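Local coordinates for F420-dependent methylenetetrahydromethanopterin dehydrogenase (PDB 1QV9), which catalyses the reversible, coenzyme F420-dependent reduction of methenyl-tetrahydromethanopterin to methylene-tetrahydromethanopterin in methanogenesis from CO2, at the interface of chains A and B. Numbering follows the deposited sequence. Chains: chain A/B, F420-dependent methylenetetrahydromethanopterin dehydrogenase.

Contact 1: the interface of chains A and B. Residues chain A 26-27, 263-266, 273, 282; chain B 127-134.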
# COMPACT_ATOMS: atom_id res chain seq x y z
N GLU A 26 -4.38 24.45 -20.23
CA GLU A 26 -4.84 23.15 -19.81
C GLU A 26 -6.22 22.70 -20.23
O GLU A 26 -6.48 21.50 -20.31
CB GLU A 26 -4.67 23.00 -18.30
CG GLU A 26 -5.59 23.90 -17.44
CD GLU A 26 -5.08 25.32 -17.26
OE1 GLU A 26 -5.68 26.04 -16.42
OE2 GLU A 26 -4.10 25.74 -17.90
N ARG A 27 -7.11 23.65 -20.49
CA ARG A 27 -8.47 23.30 -20.91
C ARG A 27 -8.76 23.85 -22.32
O ARG A 27 -9.91 23.82 -22.76
CB ARG A 27 -9.51 23.84 -19.91
CG ARG A 27 -9.51 23.15 -18.52
CD ARG A 27 -10.41 23.91 -17.52
NE ARG A 27 -10.12 25.32 -17.73
CZ ARG A 27 -9.10 25.97 -17.19
NH1 ARG A 27 -8.91 27.25 -17.51
NH2 ARG A 27 -8.31 25.39 -16.28
N ARG A 263 -3.91 24.86 -6.61
CA ARG A 263 -4.32 24.78 -8.00
C ARG A 263 -4.17 26.19 -8.59
O ARG A 263 -4.58 27.18 -7.95
CB ARG A 263 -5.75 24.28 -8.15
CG ARG A 263 -6.00 22.95 -7.50
CD ARG A 263 -7.46 22.45 -7.69
NE ARG A 263 -7.61 21.28 -6.84
CZ ARG A 263 -7.32 20.02 -7.18
NH1 ARG A 263 -7.44 19.07 -6.26
NH2 ARG A 263 -7.02 19.70 -8.43
N THR A 264 -3.55 26.28 -9.75
CA THR A 264 -3.30 27.57 -10.41
C THR A 264 -3.73 27.51 -11.86
O THR A 264 -2.90 27.50 -12.78
CB THR A 264 -1.79 28.00 -10.31
OG1 THR A 264 -0.93 26.98 -10.88
CG2 THR A 264 -1.41 28.24 -8.86
N PRO A 265 -5.06 27.48 -12.10
CA PRO A 265 -5.61 27.42 -13.45
C PRO A 265 -5.59 28.76 -14.15
O PRO A 265 -5.52 29.81 -13.50
CB PRO A 265 -7.04 26.95 -13.22
CG PRO A 265 -7.38 27.69 -11.92
CD PRO A 265 -6.12 27.50 -11.08
N HIS A 266 -5.63 28.70 -15.48
CA HIS A 266 -5.70 29.92 -16.29
C HIS A 266 -7.15 30.35 -16.50
O HIS A 266 -8.03 29.53 -16.69
CB HIS A 266 -5.09 29.66 -17.68
CG HIS A 266 -3.62 29.43 -17.65
ND1 HIS A 266 -3.07 28.16 -17.68
CD2 HIS A 266 -2.58 30.29 -17.57
CE1 HIS A 266 -1.75 28.25 -17.63
NE2 HIS A 266 -1.43 29.53 -17.56
N LEU A 273 -4.89 32.11 -12.03
CA LEU A 273 -5.67 32.21 -10.81
C LEU A 273 -5.06 31.30 -9.76
O LEU A 273 -4.10 30.57 -10.04
CB LEU A 273 -7.12 31.80 -11.09
CG LEU A 273 -7.79 32.51 -12.28
CD1 LEU A 273 -9.21 31.98 -12.48
CD2 LEU A 273 -7.81 34.02 -12.04
N PRO A 282 -11.14 29.65 -7.78
CA PRO A 282 -9.79 30.17 -8.05
C PRO A 282 -9.92 31.68 -8.32
O PRO A 282 -10.89 32.12 -8.96
CB PRO A 282 -9.34 29.40 -9.29
CG PRO A 282 -10.64 29.05 -9.99
CD PRO A 282 -11.60 28.75 -8.85
N ALA B 127 -12.46 18.50 -16.87
CA ALA B 127 -12.08 19.82 -17.32
C ALA B 127 -12.91 21.03 -16.89
O ALA B 127 -13.45 21.75 -17.73
CB ALA B 127 -11.93 19.81 -18.85
N ARG B 128 -13.01 21.22 -15.58
CA ARG B 128 -13.68 22.41 -15.03
C ARG B 128 -12.57 23.26 -14.44
O ARG B 128 -11.70 22.75 -13.73
CB ARG B 128 -14.66 22.03 -13.93
CG ARG B 128 -15.97 21.47 -14.46
CD ARG B 128 -16.82 22.60 -15.09
NE ARG B 128 -18.21 22.19 -15.23
CZ ARG B 128 -19.18 23.02 -15.60
NH1 ARG B 128 -20.43 22.59 -15.71
NH2 ARG B 128 -18.88 24.29 -15.86
N ARG B 129 -12.60 24.56 -14.70
CA ARG B 129 -11.58 25.48 -14.19
C ARG B 129 -11.32 25.44 -12.67
O ARG B 129 -10.19 25.67 -12.21
CB ARG B 129 -11.92 26.94 -14.64
CG ARG B 129 -10.91 27.96 -14.20
CD ARG B 129 -11.20 29.37 -14.77
NE ARG B 129 -10.95 29.44 -16.20
CZ ARG B 129 -11.87 29.25 -17.14
NH1 ARG B 129 -11.54 29.33 -18.43
NH2 ARG B 129 -13.13 29.02 -16.80
N GLU B 130 -12.35 25.16 -11.88
CA GLU B 130 -12.21 25.11 -10.44
C GLU B 130 -11.39 23.92 -9.93
O GLU B 130 -11.00 23.91 -8.79
CB GLU B 130 -13.58 25.04 -9.77
CG GLU B 130 -14.51 26.23 -10.06
CD GLU B 130 -15.42 26.04 -11.28
OE1 GLU B 130 -16.52 26.66 -11.29
OE2 GLU B 130 -15.06 25.30 -12.24
N PHE B 131 -11.13 22.97 -10.82
CA PHE B 131 -10.44 21.74 -10.42
C PHE B 131 -9.23 21.45 -11.29
O PHE B 131 -8.14 21.12 -10.77
CB PHE B 131 -11.40 20.56 -10.56
CG PHE B 131 -10.77 19.22 -10.31
CD1 PHE B 131 -10.39 18.87 -9.03
CD2 PHE B 131 -10.56 18.33 -11.36
CE1 PHE B 131 -9.78 17.61 -8.76
CE2 PHE B 131 -9.95 17.08 -11.10
CZ PHE B 131 -9.58 16.73 -9.81
N LEU B 132 -9.42 21.57 -12.59
CA LEU B 132 -8.31 21.24 -13.49
C LEU B 132 -7.32 22.35 -13.81
O LEU B 132 -7.59 23.19 -14.69
CB LEU B 132 -8.85 20.68 -14.80
CG LEU B 132 -7.76 20.00 -15.65
CD1 LEU B 132 -7.61 18.57 -15.13
CD2 LEU B 132 -8.09 20.03 -17.11
N ASP B 133 -6.16 22.35 -13.14
CA ASP B 133 -5.10 23.31 -13.48
C ASP B 133 -4.03 22.47 -14.21
O ASP B 133 -4.24 21.27 -14.40
CB ASP B 133 -4.53 24.02 -12.24
CG ASP B 133 -3.65 23.12 -11.36
OD1 ASP B 133 -3.88 21.90 -11.33
OD2 ASP B 133 -2.75 23.66 -10.69
N PRO B 134 -2.93 23.09 -14.67
CA PRO B 134 -1.89 22.34 -15.40
C PRO B 134 -1.36 21.11 -14.64
O PRO B 134 -1.23 20.01 -15.24
CB PRO B 134 -0.81 23.39 -15.65
CG PRO B 134 -1.69 24.67 -15.86
CD PRO B 134 -2.66 24.55 -14.72
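The backbone O of A:His266 takes two hydrogen bonds, one from each subunit. A:Arg27 NH1 gives one at 2.6 Å to A:His266 O. B:Arg129 NE gives the other from across the homodimer interface of this MTD-family enzyme, 3.0 Å from A:His266 O and on a carbonyl lone pair. The two arginines cross at about a right angle, and B:Arg129 CB lies over the centre of one A:Arg27 guanidinium face. Their like charges are probably eased by the shared carbonyl and by A:Glu26. A:Arg27 NH2 bonds to B:Leu132 O at 2.8 Å, in the guanidinium plane and nearly along the C=O axis. A:Arg27 NH2 also forms a salt bridge with A:Glu26 OE1 at 2.7 Å, tilted from that plane. A:Glu26 OE1 also accepts from A:His266 N. A:His266 ND1 meets the syn lone pair of A:Glu26 OE2 at 2.6 Å, in the imidazole plane. B:Pro134 CG and CD pack on this carboxylate. Farther along, A:Thr264 N donates an almost straight bond (167°) to B:Asp133 OD2, 2.9 Å away and above the carboxylate plane. A:Arg263, extended from CG to NE, crosses B:Phe131 obliquely; the ring's CD1 lies over one guanidinium face, toward its rim. A:Arg263 NH2 bonds to B:Phe131 O at 3.0 Å.

Contact 2: the interface of chains A and B. Residues chain A 130-131, 227, 231-232, 235; chain B 275, 278-279, 281.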
# COMPACT_ATOMS: atom_id res chain seq x y z
N GLU A 130 17.05 -4.93 -24.74
CA GLU A 130 16.62 -6.09 -23.99
C GLU A 130 15.60 -5.79 -22.89
O GLU A 130 14.99 -6.69 -22.36
CB GLU A 130 17.82 -6.76 -23.31
CG GLU A 130 18.91 -7.25 -24.27
CD GLU A 130 20.02 -6.22 -24.57
OE1 GLU A 130 21.16 -6.67 -24.88
OE2 GLU A 130 19.78 -4.99 -24.51
N PHE A 131 15.41 -4.51 -22.60
CA PHE A 131 14.53 -4.10 -21.50
C PHE A 131 13.50 -3.09 -21.93
O PHE A 131 12.30 -3.23 -21.61
CB PHE A 131 15.38 -3.45 -20.40
CG PHE A 131 14.57 -2.88 -19.27
CD1 PHE A 131 13.90 -3.71 -18.39
CD2 PHE A 131 14.47 -1.49 -19.10
CE1 PHE A 131 13.13 -3.20 -17.32
CE2 PHE A 131 13.69 -0.98 -18.04
CZ PHE A 131 13.04 -1.82 -17.16
N LYS A 227 25.80 -7.69 -21.00
CA LYS A 227 24.34 -7.73 -20.85
C LYS A 227 23.84 -8.34 -19.53
O LYS A 227 22.80 -7.90 -19.00
CB LYS A 227 23.69 -8.49 -22.01
CG LYS A 227 24.09 -9.96 -22.11
CD LYS A 227 23.16 -10.77 -23.02
CE LYS A 227 23.20 -10.29 -24.45
NZ LYS A 227 24.49 -10.57 -25.16
N VAL A 231 21.44 -5.25 -18.22
CA VAL A 231 19.96 -5.36 -18.24
C VAL A 231 19.42 -5.11 -16.80
O VAL A 231 18.47 -4.29 -16.62
CB VAL A 231 19.47 -6.73 -18.79
CG1 VAL A 231 17.93 -6.83 -18.73
CG2 VAL A 231 19.92 -6.85 -20.25
N PRO A 232 19.99 -5.77 -15.76
CA PRO A 232 19.53 -5.53 -14.38
C PRO A 232 19.76 -4.06 -14.01
O PRO A 232 18.93 -3.43 -13.32
CB PRO A 232 20.41 -6.44 -13.53
CG PRO A 232 20.64 -7.61 -14.44
CD PRO A 232 20.83 -6.99 -15.81
N ALA A 235 17.08 -1.83 -15.52
CA ALA A 235 15.77 -2.15 -14.91
C ALA A 235 15.70 -1.55 -13.52
O ALA A 235 14.63 -1.11 -13.08
CB ALA A 235 15.56 -3.65 -14.80
N LYS B 275 10.05 -11.24 -26.04
CA LYS B 275 10.66 -11.97 -24.93
C LYS B 275 9.72 -11.93 -23.74
O LYS B 275 8.84 -11.06 -23.69
CB LYS B 275 11.99 -11.35 -24.51
CG LYS B 275 11.91 -9.85 -24.11
CD LYS B 275 13.23 -9.37 -23.56
CE LYS B 275 13.52 -9.83 -22.13
NZ LYS B 275 14.91 -9.41 -21.67
N PHE B 278 13.11 -12.19 -17.96
CA PHE B 278 13.90 -10.99 -17.83
C PHE B 278 15.29 -11.05 -18.44
O PHE B 278 15.74 -10.10 -19.06
CB PHE B 278 13.99 -10.59 -16.34
CG PHE B 278 14.74 -9.32 -16.10
CD1 PHE B 278 16.04 -9.35 -15.66
CD2 PHE B 278 14.14 -8.08 -16.32
CE1 PHE B 278 16.75 -8.18 -15.43
CE2 PHE B 278 14.85 -6.89 -16.10
CZ PHE B 278 16.17 -6.94 -15.65
N MSE B 279 15.95 -12.19 -18.27
CA MSE B 279 17.29 -12.34 -18.81
C MSE B 279 17.36 -12.95 -20.20
O MSE B 279 18.46 -13.22 -20.71
CB MSE B 279 18.14 -13.17 -17.84
CG MSE B 279 18.27 -12.59 -16.44
SE MSE B 279 19.19 -10.87 -16.21
CE MSE B 279 19.41 -10.28 -17.93
N ASP B 281 17.12 -12.90 -24.28
CA ASP B 281 17.26 -11.90 -25.33
C ASP B 281 15.98 -11.85 -26.18
O ASP B 281 15.37 -12.89 -26.43
CB ASP B 281 18.43 -12.26 -26.27
CG ASP B 281 19.80 -11.92 -25.69
OD1 ASP B 281 20.80 -12.43 -26.24
OD2 ASP B 281 19.88 -11.15 -24.71
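The phenyl ring of B:Phe278 is the apolar centre of this homodimer patch. Its CG is anti to the backbone N (chi1 -177°), and the ring tip points at helix 227-257 of chain A. A:Val231 reaches toward it tip to tip. A:Val231 CG1 lies over the ring face, 4.0 Å from the centroid of B:Phe278, in a CH-pi contact. A:Ala235 CB touches the tip, 3.5 Å from B:Phe278 CZ. A:Pro232 CA sits at the ring edge, in plane. A:Phe131 CD1 meets the neighbouring corner, 4.0 Å from B:Phe278 CE2. Beside the ring, the selenomethionine B:Met279 bends at chi2 and chi3. B:Met279 CE packs 3.7 Å from A:Val231 CB, and its SE faces A:Pro232 CG.

At the polar rim, B:Lys275 NZ donates to A:Glu130 O at 2.8 Å, in the carbonyl plane. B:Lys275 NZ also donates to B:Phe278 O at 2.8 Å, from above that carbonyl plane. It thus ties the backbone beside the aromatic ring to the partner loop. An alanine in place of B:Lys275 would remove both bonds and would probably loosen the hold on B:Phe278. Farther out, A:Lys227 crosses B:Asp281 at about a right angle. A:Lys227 CE is 3.4 Å from B:Asp281 OD2, while NZ stays farther from the carboxylate, so any attraction is probably long-range. The site joins the C-terminal tail of chain B to the first turns of helix 227-257 and to the 130-131 loop of chain A.

Contact 3: the interface of chains A and B. Residues chain A 21-22, 25-26, 28-29, 35; chain B 41-43, 137.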
# COMPACT_ATOMS: atom_id res chain seq x y z
N ASP A 21 3.95 22.59 -23.69
CA ASP A 21 2.94 23.47 -24.27
C ASP A 21 1.57 23.32 -23.60
O ASP A 21 0.85 24.31 -23.40
CB ASP A 21 2.81 23.24 -25.78
CG ASP A 21 2.60 21.76 -26.15
OD1 ASP A 21 3.47 20.93 -25.79
OD2 ASP A 21 1.56 21.42 -26.78
N MSE A 22 1.21 22.10 -23.24
CA MSE A 22 -0.11 21.91 -22.65
C MSE A 22 -0.26 22.49 -21.26
O MSE A 22 -1.39 22.79 -20.84
CB MSE A 22 -0.48 20.43 -22.68
CG MSE A 22 -0.57 19.99 -24.12
SE MSE A 22 -1.15 18.19 -24.35
CE MSE A 22 0.46 17.28 -23.93
N ASP A 25 -2.22 25.89 -21.41
CA ASP A 25 -3.64 26.11 -21.81
C ASP A 25 -4.33 24.78 -21.52
O ASP A 25 -4.82 24.08 -22.44
CB ASP A 25 -3.65 26.46 -23.29
CG ASP A 25 -5.01 26.84 -23.81
OD1 ASP A 25 -5.90 27.18 -22.98
OD2 ASP A 25 -5.14 26.82 -25.06
N GLU A 26 -4.38 24.45 -20.23
CA GLU A 26 -4.84 23.15 -19.81
C GLU A 26 -6.22 22.70 -20.23
O GLU A 26 -6.48 21.50 -20.31
CB GLU A 26 -4.67 23.00 -18.30
CG GLU A 26 -5.59 23.90 -17.44
CD GLU A 26 -5.08 25.32 -17.26
OE1 GLU A 26 -5.68 26.04 -16.42
OE2 GLU A 26 -4.10 25.74 -17.90
N ALA A 28 -7.72 24.34 -23.00
CA ALA A 28 -7.83 24.88 -24.36
C ALA A 28 -8.80 26.06 -24.48
O ALA A 28 -9.26 26.36 -25.57
CB ALA A 28 -8.26 23.77 -25.34
N ASP A 29 -9.08 26.72 -23.36
CA ASP A 29 -9.98 27.86 -23.38
C ASP A 29 -9.30 29.20 -23.25
O ASP A 29 -9.96 30.22 -23.03
CB ASP A 29 -11.09 27.70 -22.32
CG ASP A 29 -10.55 27.40 -20.94
OD1 ASP A 29 -9.39 27.76 -20.68
OD2 ASP A 29 -11.28 26.80 -20.11
N PHE A 35 -0.54 28.43 -30.42
CA PHE A 35 0.73 27.72 -30.57
C PHE A 35 0.72 26.78 -31.77
O PHE A 35 -0.33 26.34 -32.24
CB PHE A 35 0.99 26.82 -29.34
CG PHE A 35 0.95 27.53 -28.01
CD1 PHE A 35 0.36 26.94 -26.91
CD2 PHE A 35 1.56 28.76 -27.84
CE1 PHE A 35 0.38 27.57 -25.64
CE2 PHE A 35 1.58 29.39 -26.58
CZ PHE A 35 0.99 28.79 -25.49
N SER B 41 -1.24 22.05 -30.41
CA SER B 41 -1.30 21.80 -28.98
C SER B 41 -2.72 21.39 -28.57
O SER B 41 -3.37 20.62 -29.31
CB SER B 41 -0.79 23.06 -28.22
OG SER B 41 -0.62 22.76 -26.85
N VAL B 42 -3.24 21.89 -27.46
CA VAL B 42 -4.55 21.48 -26.97
C VAL B 42 -5.75 22.04 -27.74
O VAL B 42 -6.89 21.56 -27.57
CB VAL B 42 -4.73 21.92 -25.51
CG1 VAL B 42 -3.60 21.38 -24.61
CG2 VAL B 42 -4.71 23.42 -25.48
N LYS B 43 -5.53 23.03 -28.59
CA LYS B 43 -6.66 23.61 -29.31
C LYS B 43 -7.10 22.70 -30.43
O LYS B 43 -6.29 22.19 -31.21
CB LYS B 43 -6.31 25.01 -29.80
CG LYS B 43 -6.17 26.02 -28.63
CD LYS B 43 -6.16 27.47 -29.11
CE LYS B 43 -5.93 28.46 -27.96
NZ LYS B 43 -6.84 28.23 -26.80
N MSE B 137 -3.91 18.30 -14.61
CA MSE B 137 -4.02 17.75 -15.98
C MSE B 137 -2.85 16.80 -16.29
O MSE B 137 -2.99 15.84 -17.03
CB MSE B 137 -4.01 18.86 -17.02
CG MSE B 137 -3.81 18.33 -18.44
SE MSE B 137 -3.25 19.66 -19.70
CE MSE B 137 -1.39 19.86 -19.19
O HOH W 1 -1.25 24.69 -25.16
O HOH W 2 -9.29 28.53 -27.82
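B:Val42 and B:Ser41 bury the most surface in this part of the homodimer interface, and A:Met22 comes next. All three meet where a chain B loop packs against the 3-10 helix 22-24 of chain A and the residues around it. B:Val42 spreads its two methyls over different neighbours. CG1, anti to the carbonyl carbon, presses on the selenomethionine A:Met22. The B:Val42 CG1 to A:Met22 CG distance is 3.4 Å, tighter than usual packing. CG2, in the crowded position between backbone N and carbonyl carbon, turns toward A:Asp25 and A:Ala28. B:Val42 CG2 lies 3.6 Å from A:Ala28 CB.

B:Ser41 holds OG anti to its backbone N (chi1 -170°). The hydroxyl B:Ser41 OG donates to A:Asp21 OD2 at 2.6 Å, on the anti lone pair of the carboxylate. Water 1 links the same OG to A:Asp21 O, so B:Ser41 holds the A:Asp21 side chain directly and its backbone O through water. The water lies at the edge of the A:Phe35 ring.

B:Met137, from helix 134-150, packs on the base of A:Met22 and its backbone carbonyl. B:Met137 CE is 3.7 Å from A:Met22 CB, and its SE packs beside A:Glu26 CA. At the polar end, B:Lys43 crosses A:Asp25 at about a right angle. B:Lys43 NZ donates to the syn lone pair of A:Asp25 OD2, and the pair forms a salt bridge. Water 2 accompanies this bridge, 2.7 Å from B:Lys43 NZ, and connects it to A:Ala28 O.

Contact 1 and contact 3 are neighbours, with centres of their C-alpha atoms about 12 Å apart. They share A:Glu26, and both use helix 134-150 of chain B. Together they probably form one continuous area. In the copies given, the C-alpha centre of contact 2 is about 42 Å from that of contact 1 and about 38 Å from that of contact 3. The two-fold repeats each contact with the chains exchanged. The twin of contact 2 borders contact 1, so the 130-131 loop and the C-terminal tail meet at both ends of the interface. This pair is probably the dimer unit, three of which build the hexamer.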